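Local coordinates for protein phytanoyl-CoA dioxygenase (Streptomyces malaysiense, PDB 6ZYL) that catalyses the beta-hydroxylation of thioholgamide as a non-heme monooxygenase, probably depending on iron and 2-oxoglutarate like its family relatives, at residues R31-G36 with S101-D106; S111-I116 with A143-V148; V132-D137 with H212-A217; R161-S166 with V192-A197. All blocks are in the same frame, centred on the assembly; numbering follows the deposited sequence.

Contact 1: residues R31-G36 with S101-D106; sequences RFRTDG and SLLGPD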
# COMPACT_ATOMS: atom_id res chain seq x y z
N ARG A 31 12.16 -6.21 14.84
CA ARG A 31 12.25 -4.79 14.50
C ARG A 31 10.88 -4.24 14.13
O ARG A 31 10.49 -3.16 14.57
CB ARG A 31 13.24 -4.59 13.35
CG ARG A 31 14.65 -5.08 13.63
CD ARG A 31 15.41 -5.31 12.33
NE ARG A 31 15.42 -4.13 11.47
CZ ARG A 31 15.87 -4.11 10.22
NH1 ARG A 31 16.35 -5.21 9.67
NH2 ARG A 31 15.83 -2.98 9.52
N PHE A 32 10.13 -4.99 13.31
CA PHE A 32 8.81 -4.54 12.88
C PHE A 32 7.90 -4.31 14.08
O PHE A 32 7.21 -3.29 14.17
CB PHE A 32 8.21 -5.56 11.92
CG PHE A 32 6.81 -5.23 11.46
CD1 PHE A 32 6.60 -4.28 10.48
CD2 PHE A 32 5.72 -5.87 12.01
CE1 PHE A 32 5.32 -3.97 10.06
CE2 PHE A 32 4.43 -5.56 11.60
CZ PHE A 32 4.24 -4.61 10.62
N ARG A 33 7.88 -5.26 15.02
CA ARG A 33 6.97 -5.14 16.16
C ARG A 33 7.42 -4.06 17.13
O ARG A 33 6.58 -3.40 17.76
CB ARG A 33 6.85 -6.48 16.87
CG ARG A 33 6.21 -7.58 16.03
CD ARG A 33 4.77 -7.24 15.65
NE ARG A 33 4.20 -8.22 14.74
CZ ARG A 33 3.04 -8.08 14.10
NH1 ARG A 33 2.31 -6.98 14.28
NH2 ARG A 33 2.60 -9.03 13.29
N THR A 34 8.73 -3.85 17.27
CA THR A 34 9.22 -2.81 18.16
C THR A 34 9.01 -1.43 17.56
O THR A 34 8.40 -0.55 18.19
CB THR A 34 10.71 -3.03 18.47
OG1 THR A 34 10.90 -4.33 19.05
CG2 THR A 34 11.22 -1.96 19.43
N ASP A 35 9.51 -1.21 16.35
CA ASP A 35 9.45 0.11 15.73
C ASP A 35 8.12 0.38 15.04
O ASP A 35 7.75 1.55 14.87
CB ASP A 35 10.59 0.26 14.72
CG ASP A 35 11.96 0.25 15.37
OD1 ASP A 35 12.05 0.62 16.56
OD2 ASP A 35 12.94 -0.15 14.70
N GLY A 36 7.39 -0.66 14.64
CA GLY A 36 6.23 -0.49 13.81
C GLY A 36 6.53 -0.42 12.33
O GLY A 36 5.60 -0.20 11.53
N SER A 101 7.48 -13.75 7.02
CA SER A 101 8.28 -13.73 8.24
C SER A 101 7.69 -12.80 9.29
O SER A 101 8.02 -12.92 10.48
CB SER A 101 9.72 -13.33 7.93
OG SER A 101 9.85 -11.92 7.79
N LEU A 102 6.81 -11.88 8.89
CA LEU A 102 6.15 -10.98 9.83
C LEU A 102 4.76 -11.45 10.23
O LEU A 102 4.38 -11.31 11.39
CB LEU A 102 6.04 -9.58 9.21
CG LEU A 102 7.31 -8.86 8.76
CD1 LEU A 102 6.94 -7.45 8.29
CD2 LEU A 102 8.33 -8.80 9.87
N LEU A 103 4.00 -12.00 9.29
CA LEU A 103 2.59 -12.28 9.50
C LEU A 103 2.22 -13.76 9.48
O LEU A 103 1.08 -14.10 9.83
CB LEU A 103 1.74 -11.57 8.44
CG LEU A 103 1.92 -10.06 8.28
CD1 LEU A 103 0.96 -9.52 7.22
CD2 LEU A 103 1.71 -9.35 9.61
N GLY A 104 3.13 -14.64 9.09
CA GLY A 104 2.83 -16.05 9.00
C GLY A 104 2.66 -16.50 7.56
O GLY A 104 2.79 -15.72 6.62
N PRO A 105 2.35 -17.79 7.37
CA PRO A 105 2.33 -18.36 6.02
C PRO A 105 1.03 -18.18 5.24
O PRO A 105 0.99 -18.56 4.06
CB PRO A 105 2.59 -19.85 6.29
CG PRO A 105 1.92 -20.09 7.62
CD PRO A 105 2.12 -18.81 8.42
N ASP A 106 -0.01 -17.62 5.84
CA ASP A 106 -1.29 -17.40 5.17
C ASP A 106 -1.44 -15.92 4.88
O ASP A 106 -1.58 -15.11 5.80
CB ASP A 106 -2.45 -17.91 6.02
CG ASP A 106 -2.30 -19.38 6.39
OD1 ASP A 106 -1.91 -20.17 5.51
OD2 ASP A 106 -2.57 -19.73 7.56
O HOH W 1 2.08 -12.18 13.26
O HOH W 2 5.74 -10.50 13.91
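Phe32 leans its ring against the two methyls of Leu102, helix 28-35 meeting the last turn of helix 93-103. Its CB touches Leu102 CD2 at 3.8 Å. From there CG swings anti to the backbone N (chi1 178°), which carries the ring inward. Leu102 CD1 then sits over one ring face, 4.0 Å from the ring centroid and displaced toward the CG-CD1 side, a CH-pi contact. Farther out, Phe32 CE1 reaches the backbone of His213, CE2 lies beneath the guanidinium of Arg33, and CZ packs on Ala144. A large flat ring suits this place because its rim can serve several neighbours at once. With an alanine here instead of Leu102, that face of Phe32 would probably lose the methyl that lies over it, leaving a gap beside Val211 and the ring freer to shift.

The polar half of the contact runs alongside. The Arg33 chain bends at chi2 (-62°), and Leu102 O lies at the guanidinium edge, near its plane, taking a weak hydrogen bond from Arg33 NH2 at 3.5 Å. Water 2 makes the firmer link, accepting from Arg33 NE at 2.9 Å and donating to Leu102 O at 3.0 Å. NH2 has its stronger partner in Gln141 O, while its apolar surroundings include Leu103 CD2. Gly104, with positive phi, ends the helix just beyond. Leu102 O therefore belongs to a helix C-terminus, where a carbonyl tends to carry excess negative potential, and the positive charge of Arg33 is likely to be favourable beside it.

Contact 2: residues S111-I116 with A143-V148; sequences STNLFI and AARVWV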
# COMPACT_ATOMS: atom_id res chain seq x y z
N SER A 111 -5.23 -4.62 -0.83
CA SER A 111 -5.33 -3.46 -1.70
C SER A 111 -3.95 -3.13 -2.25
O SER A 111 -2.92 -3.58 -1.73
CB SER A 111 -5.90 -2.25 -0.96
OG SER A 111 -4.88 -1.53 -0.29
N THR A 112 -3.94 -2.33 -3.32
CA THR A 112 -2.72 -1.73 -3.84
C THR A 112 -2.97 -0.25 -4.10
O THR A 112 -4.09 0.16 -4.42
CB THR A 112 -2.22 -2.41 -5.14
OG1 THR A 112 -3.30 -2.52 -6.08
CG2 THR A 112 -1.65 -3.79 -4.83
N ASN A 113 -1.92 0.55 -3.94
CA ASN A 113 -2.00 1.99 -4.10
C ASN A 113 -0.76 2.48 -4.83
O ASN A 113 0.35 2.03 -4.55
CB ASN A 113 -2.08 2.71 -2.74
CG ASN A 113 -3.49 2.77 -2.20
OD1 ASN A 113 -4.26 3.67 -2.52
ND2 ASN A 113 -3.84 1.80 -1.36
N LEU A 114 -0.96 3.41 -5.76
CA LEU A 114 0.13 4.18 -6.35
C LEU A 114 0.18 5.52 -5.63
O LEU A 114 -0.80 6.27 -5.63
CB LEU A 114 -0.07 4.38 -7.85
CG LEU A 114 0.66 3.39 -8.76
CD1 LEU A 114 0.20 3.59 -10.20
CD2 LEU A 114 2.16 3.54 -8.65
N PHE A 115 1.31 5.80 -4.98
CA PHE A 115 1.55 7.08 -4.31
C PHE A 115 2.63 7.80 -5.10
O PHE A 115 3.82 7.47 -4.98
CB PHE A 115 1.95 6.87 -2.85
CG PHE A 115 0.85 6.28 -2.00
CD1 PHE A 115 -0.42 6.84 -2.00
CD2 PHE A 115 1.10 5.18 -1.21
CE1 PHE A 115 -1.42 6.30 -1.22
CE2 PHE A 115 0.10 4.63 -0.42
CZ PHE A 115 -1.16 5.19 -0.43
N ILE A 116 2.22 8.76 -5.92
CA ILE A 116 3.13 9.48 -6.81
C ILE A 116 3.17 10.94 -6.37
O ILE A 116 2.12 11.59 -6.25
CB ILE A 116 2.68 9.36 -8.28
CG1 ILE A 116 2.64 7.89 -8.70
CG2 ILE A 116 3.61 10.16 -9.18
CD1 ILE A 116 1.79 7.63 -9.93
N ALA A 143 -1.52 -7.60 9.84
CA ALA A 143 -1.49 -6.84 8.61
C ALA A 143 -0.21 -6.02 8.54
O ALA A 143 0.41 -5.71 9.56
CB ALA A 143 -2.71 -5.92 8.48
N ALA A 144 0.17 -5.68 7.31
CA ALA A 144 1.34 -4.84 7.06
C ALA A 144 1.21 -4.26 5.66
O ALA A 144 0.69 -4.91 4.76
CB ALA A 144 2.64 -5.64 7.19
N ARG A 145 1.66 -3.02 5.50
CA ARG A 145 1.70 -2.36 4.20
C ARG A 145 3.14 -2.37 3.69
O ARG A 145 4.05 -1.89 4.37
CB ARG A 145 1.17 -0.93 4.29
CG ARG A 145 1.31 -0.16 2.98
CD ARG A 145 0.49 1.12 2.99
NE ARG A 145 -0.95 0.85 2.91
CZ ARG A 145 -1.87 1.79 2.73
NH1 ARG A 145 -1.51 3.06 2.62
NH2 ARG A 145 -3.15 1.45 2.66
N VAL A 146 3.33 -2.92 2.49
CA VAL A 146 4.63 -2.93 1.83
C VAL A 146 4.68 -1.74 0.88
O VAL A 146 3.86 -1.65 -0.05
CB VAL A 146 4.87 -4.25 1.08
CG1 VAL A 146 6.20 -4.21 0.34
CG2 VAL A 146 4.83 -5.42 2.06
N TRP A 147 5.63 -0.84 1.11
CA TRP A 147 5.77 0.42 0.39
C TRP A 147 6.98 0.28 -0.53
O TRP A 147 8.12 0.45 -0.09
CB TRP A 147 5.93 1.55 1.39
CG TRP A 147 5.77 2.95 0.89
CD1 TRP A 147 4.62 3.56 0.50
CD2 TRP A 147 6.81 3.93 0.79
NE1 TRP A 147 4.87 4.86 0.15
CE2 TRP A 147 6.21 5.11 0.31
CE3 TRP A 147 8.18 3.93 1.05
CZ2 TRP A 147 6.94 6.28 0.09
CZ3 TRP A 147 8.90 5.09 0.82
CH2 TRP A 147 8.28 6.25 0.35
N VAL A 148 6.72 -0.05 -1.79
CA VAL A 148 7.78 -0.37 -2.75
C VAL A 148 8.21 0.90 -3.46
O VAL A 148 7.38 1.64 -4.00
CB VAL A 148 7.31 -1.43 -3.76
CG1 VAL A 148 8.43 -1.76 -4.73
CG2 VAL A 148 6.83 -2.68 -3.04
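Phe115 sets the CE2-CZ rim of its ring against Arg145 NH1, with CZ the nearest point at 3.7 Å. NH1 lies near the plane of the ring, at its edge, and the ring and guanidinium planes are 38° apart, so the charge does not sit over the pi cloud. Farther back along the same rim Phe115 CD2 approaches Trp147 NE1 at 4.0 Å, coming to the edge of the indole. That N-H is spent on a bound tartrate, probably from the crystallisation liquor, which may mark a pocket. Asn113 ND2 comes within 4.1 Å of Arg145 NH2; both groups are donors and no bond joins them.

Arg145 is held chiefly by a salt bridge from NE to Asp235, reached by a bend at chi3 (-72°) in an otherwise extended chain. A long arginine suits the place, since it can reach Asp235 while its NH1 still meets the ring edge. Ser111 OG holds the other oxygen of the same carboxylate, making Asp235 the polar go-between.

Asp235 belongs to strand 229-237, which runs antiparallel between the two segments in the larger sheet. The segments thus point roughly the same way, at 38°, with axes 9.1 Å apart, and meet through side chains that reach across the intervening strand. On the reverse side of the sheet, Leu114 and Ile116 pack on helix 46-66.

Contact 3: residues V132-D137 with H212-A217; sequences VYLGLD and HHLAMA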
# COMPACT_ATOMS: atom_id res chain seq x y z
N VAL A 132 -7.09 4.28 9.48
CA VAL A 132 -8.25 5.04 9.97
C VAL A 132 -9.51 4.67 9.20
O VAL A 132 -10.57 4.42 9.80
CB VAL A 132 -7.97 6.55 9.88
CG1 VAL A 132 -9.21 7.34 10.29
CG2 VAL A 132 -6.78 6.92 10.75
N TYR A 133 -9.43 4.63 7.87
CA TYR A 133 -10.63 4.45 7.05
C TYR A 133 -10.68 3.10 6.35
O TYR A 133 -11.51 2.91 5.46
CB TYR A 133 -10.74 5.57 6.02
CG TYR A 133 -10.90 6.94 6.63
CD1 TYR A 133 -11.97 7.22 7.47
CD2 TYR A 133 -9.99 7.96 6.37
CE1 TYR A 133 -12.12 8.47 8.04
CE2 TYR A 133 -10.14 9.21 6.93
CZ TYR A 133 -11.20 9.45 7.76
OH TYR A 133 -11.36 10.69 8.33
N LEU A 134 -9.83 2.15 6.73
CA LEU A 134 -9.83 0.86 6.06
C LEU A 134 -10.91 -0.08 6.59
O LEU A 134 -11.27 -1.04 5.90
CB LEU A 134 -8.47 0.19 6.21
CG LEU A 134 -7.28 1.04 5.77
CD1 LEU A 134 -5.99 0.22 5.83
CD2 LEU A 134 -7.49 1.61 4.38
N GLY A 135 -11.44 0.18 7.78
CA GLY A 135 -12.48 -0.66 8.34
C GLY A 135 -12.05 -2.09 8.54
O GLY A 135 -12.76 -3.03 8.16
N LEU A 136 -10.87 -2.28 9.13
CA LEU A 136 -10.30 -3.60 9.35
C LEU A 136 -10.17 -3.86 10.85
O LEU A 136 -9.90 -2.94 11.63
CB LEU A 136 -8.94 -3.73 8.68
CG LEU A 136 -8.96 -3.69 7.14
CD1 LEU A 136 -7.54 -3.74 6.59
CD2 LEU A 136 -9.79 -4.83 6.58
N ASP A 137 -10.38 -5.11 11.24
CA ASP A 137 -10.28 -5.56 12.62
C ASP A 137 -9.28 -6.71 12.65
O ASP A 137 -9.52 -7.76 12.05
CB ASP A 137 -11.64 -6.00 13.16
CG ASP A 137 -11.59 -6.47 14.61
OD1 ASP A 137 -10.56 -6.25 15.29
OD2 ASP A 137 -12.59 -7.05 15.06
N HIS A 212 5.48 -1.26 6.98
CA HIS A 212 5.06 -0.60 8.20
C HIS A 212 3.67 -1.07 8.63
O HIS A 212 2.87 -1.55 7.83
CB HIS A 212 5.09 0.95 8.04
CG HIS A 212 4.11 1.50 7.05
ND1 HIS A 212 4.51 2.05 5.85
CD2 HIS A 212 2.77 1.65 7.11
CE1 HIS A 212 3.44 2.48 5.20
NE2 HIS A 212 2.37 2.25 5.94
N HIS A 213 3.45 -0.96 9.94
CA HIS A 213 2.17 -1.26 10.56
C HIS A 213 1.12 -0.26 10.09
O HIS A 213 1.41 0.92 9.87
CB HIS A 213 2.34 -1.19 12.08
CG HIS A 213 1.28 -1.90 12.86
ND1 HIS A 213 0.09 -1.30 13.22
CD2 HIS A 213 1.25 -3.14 13.40
CE1 HIS A 213 -0.64 -2.15 13.91
NE2 HIS A 213 0.04 -3.28 14.04
N LEU A 214 -0.12 -0.74 9.92
CA LEU A 214 -1.19 0.14 9.47
C LEU A 214 -1.54 1.20 10.51
O LEU A 214 -2.26 2.15 10.18
CB LEU A 214 -2.43 -0.67 9.11
CG LEU A 214 -2.29 -1.57 7.88
CD1 LEU A 214 -3.60 -2.32 7.62
CD2 LEU A 214 -1.88 -0.78 6.65
N ALA A 215 -1.08 1.05 11.75
CA ALA A 215 -1.23 2.08 12.78
C ALA A 215 0.02 2.93 12.93
O ALA A 215 0.09 3.77 13.84
CB ALA A 215 -1.58 1.43 14.12
N MET A 216 1.02 2.74 12.06
CA MET A 216 2.20 3.59 12.07
C MET A 216 1.81 5.00 11.64
O MET A 216 1.23 5.19 10.56
CB MET A 216 3.27 3.02 11.13
CG MET A 216 4.41 3.97 10.82
SD MET A 216 5.28 4.58 12.27
CE MET A 216 5.58 3.05 13.16
N ALA A 217 2.10 5.98 12.48
CA ALA A 217 1.91 7.37 12.11
C ALA A 217 3.02 7.79 11.16
O ALA A 217 4.20 7.53 11.42
CB ALA A 217 1.91 8.27 13.35
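Leu214 gives up more surface here than any other residue, and it does so mainly through its CD1 methyl. Its CD1 meets Leu134 CD1 at 3.9 Å and, less closely, Leu136 CD1 at 4.3 Å. The Leu214 and Leu134 side chains cross at about a right angle, so they join at branch ends and do not lie along one another. In Leu134, CG stands beside the backbone N (chi1 -53°) and the chain runs on extended to CD1, which brings that methyl to the interface. Leucine suits a spot where three apolar side chains converge on one another. Leu134 and Leu136 also share Trp110 of strand 107-117 as a common floor, while Leu214 rests on Ala143 and Arg145.

The family is built on a double-stranded beta-helix, and segment 212-217 is a passage between its two sheets, leaving strand 209-212 of the larger and entering strand 217-220 of the smaller. It makes the change of direction in a type I turn from His213 to Met216, closed by Met216 N to His213 O at 2.9 Å. Leu214 occupies the second position of that turn, and its side chain is directed toward 132-137. The imidazole of His213 steadies the bend: ND1 accepts from Ala215 N at 3.0 Å, the donor lying 18° out of the ring plane, and NE2 is bonded to Gln140 O. Between the two leucines of the other segment, Gly135 takes positive phi, and its carbonyl receives a hydrogen bond from Arg289 of the C-terminal helix 273-295.

Contact 4: residues R161-S166 with V192-A197; sequences RYARGS and VDIDEA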
# COMPACT_ATOMS: atom_id res chain seq x y z
N ARG A 161 7.91 9.95 6.25
CA ARG A 161 8.57 9.89 7.55
C ARG A 161 7.77 8.99 8.48
O ARG A 161 6.54 9.04 8.48
CB ARG A 161 8.69 11.27 8.20
CG ARG A 161 9.19 12.40 7.33
CD ARG A 161 9.60 13.59 8.19
NE ARG A 161 8.46 14.39 8.65
CZ ARG A 161 7.70 15.14 7.86
NH1 ARG A 161 7.95 15.19 6.56
NH2 ARG A 161 6.69 15.83 8.36
N TYR A 162 8.47 8.21 9.30
CA TYR A 162 7.82 7.35 10.28
C TYR A 162 8.00 7.91 11.69
O TYR A 162 9.00 8.56 11.99
CB TYR A 162 8.39 5.93 10.25
CG TYR A 162 8.03 5.09 9.06
CD1 TYR A 162 6.81 5.23 8.41
CD2 TYR A 162 8.91 4.13 8.59
CE1 TYR A 162 6.48 4.44 7.32
CE2 TYR A 162 8.60 3.34 7.51
CZ TYR A 162 7.39 3.49 6.88
OH TYR A 162 7.10 2.70 5.80
N ALA A 163 7.02 7.63 12.55
CA ALA A 163 7.11 7.91 13.98
C ALA A 163 7.31 6.58 14.70
O ALA A 163 6.36 5.82 14.89
CB ALA A 163 5.86 8.63 14.48
N ARG A 164 8.55 6.29 15.07
CA ARG A 164 8.89 5.01 15.69
C ARG A 164 8.01 4.74 16.90
O ARG A 164 7.81 5.61 17.75
CB ARG A 164 10.36 5.01 16.09
CG ARG A 164 10.94 3.65 16.44
CD ARG A 164 12.42 3.76 16.82
NE ARG A 164 13.30 3.56 15.67
CZ ARG A 164 14.04 4.51 15.11
NH1 ARG A 164 14.02 5.75 15.58
NH2 ARG A 164 14.81 4.22 14.07
N GLY A 165 7.47 3.52 16.97
CA GLY A 165 6.65 3.11 18.09
C GLY A 165 5.25 3.67 18.13
O GLY A 165 4.50 3.35 19.05
N SER A 166 4.86 4.50 17.16
CA SER A 166 3.56 5.14 17.17
C SER A 166 2.41 4.18 16.92
O SER A 166 1.25 4.62 16.91
CB SER A 166 3.52 6.25 16.12
OG SER A 166 3.81 5.73 14.83
N VAL A 192 -2.32 13.55 18.25
CA VAL A 192 -1.19 13.22 19.10
C VAL A 192 0.02 14.02 18.65
O VAL A 192 0.19 14.29 17.45
CB VAL A 192 -0.90 11.70 19.09
CG1 VAL A 192 0.51 11.42 19.56
CG2 VAL A 192 -1.83 11.00 20.09
N ASP A 193 0.86 14.39 19.61
CA ASP A 193 2.08 15.13 19.33
C ASP A 193 3.16 14.17 18.86
O ASP A 193 3.58 13.28 19.60
CB ASP A 193 2.53 15.88 20.59
CG ASP A 193 1.62 17.04 20.94
OD1 ASP A 193 1.20 17.76 20.01
OD2 ASP A 193 1.33 17.22 22.14
N ILE A 194 3.62 14.36 17.62
CA ILE A 194 4.69 13.56 17.05
C ILE A 194 5.98 14.35 17.17
O ILE A 194 6.02 15.55 16.88
CB ILE A 194 4.39 13.21 15.58
CG1 ILE A 194 3.05 12.48 15.46
CG2 ILE A 194 5.52 12.36 15.01
CD1 ILE A 194 3.07 11.05 15.96
N ASP A 195 7.05 13.68 17.60
CA ASP A 195 8.36 14.31 17.74
C ASP A 195 9.03 14.32 16.37
O ASP A 195 9.58 13.31 15.92
CB ASP A 195 9.21 13.57 18.76
CG ASP A 195 10.56 14.21 18.98
OD1 ASP A 195 10.83 15.26 18.35
OD2 ASP A 195 11.35 13.68 19.79
N GLU A 196 9.00 15.48 15.70
CA GLU A 196 9.54 15.57 14.35
C GLU A 196 11.03 15.27 14.32
O GLU A 196 11.53 14.70 13.33
CB GLU A 196 9.27 16.96 13.77
CG GLU A 196 7.83 17.18 13.33
CD GLU A 196 7.57 16.64 11.94
OE1 GLU A 196 8.44 15.95 11.39
OE2 GLU A 196 6.48 16.92 11.39
N ALA A 197 11.77 15.64 15.37
CA ALA A 197 13.20 15.39 15.38
C ALA A 197 13.51 13.90 15.45
O ALA A 197 14.52 13.45 14.91
CB ALA A 197 13.85 16.12 16.56
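Arg161 meets Glu196 in a two-pronged salt bridge at the start of the segment. NH2 gives the straighter bond, 3.2 Å to OE2 at 147°, using the syn lone pair of that oxygen although the oxygen lies 21° out of the guanidinium plane. Arg161 NE adds a weak bond to Glu196 OE1, also 3.2 Å. The two flat groups are 34° apart, so the fork is twisted. A bend at chi3 turns the guanidinium toward the carboxylate. Glu196 OE2 is held too by Trp127 NE1. A leucine in place of Arg161 would probably leave the Glu196 carboxylate without its countercharge and freer to turn.

Tyr162 points to the other side of the strand, where its OH reaches His212. Strand 160-162 is an inner strand of the smaller sheet of the double-stranded beta-helix, flanked by 217-220 and by 200-201, and segment 192-197 is the loop that leads into the latter.

Next comes Ala163, whose CB packs against two Ile194 carbons, CG2 at 3.8 Å and CD1 at 4.0 Å, both on one side; a bare methyl lets the branched chain come this close. A type II turn then runs from Ala163 to Ser166, with Gly165 at its third position, where positive phi is needed. Ala163 O receives both Ser166 N and, at 2.6 Å, Ser166 OG, which in turn accepts from Ala217 N.

How the contacts relate
The segment 212-217 of contact 3 ties the set together. His213 N bonds to Gly36 O of contact 1 at 2.8 Å, His212 O takes Arg145 N of contact 2 at 3.0 Å, and His212 ND1 pairs with Tyr162 OH of contact 4 at 2.7 Å. Contact 2 lies at the heart of the chain, about 1 Å from its centre, beside the tartrate on Trp147. Contacts 1 and 4 sit farther out, with centres about 16 and 20 Å from that of the chain. They meet where Asp35 O faces Gly165 N, 2.9 Å apart. Along the chain contact 4 is nested within the loop that contact 3 closes, whereas the segments of contacts 2 and 3 alternate.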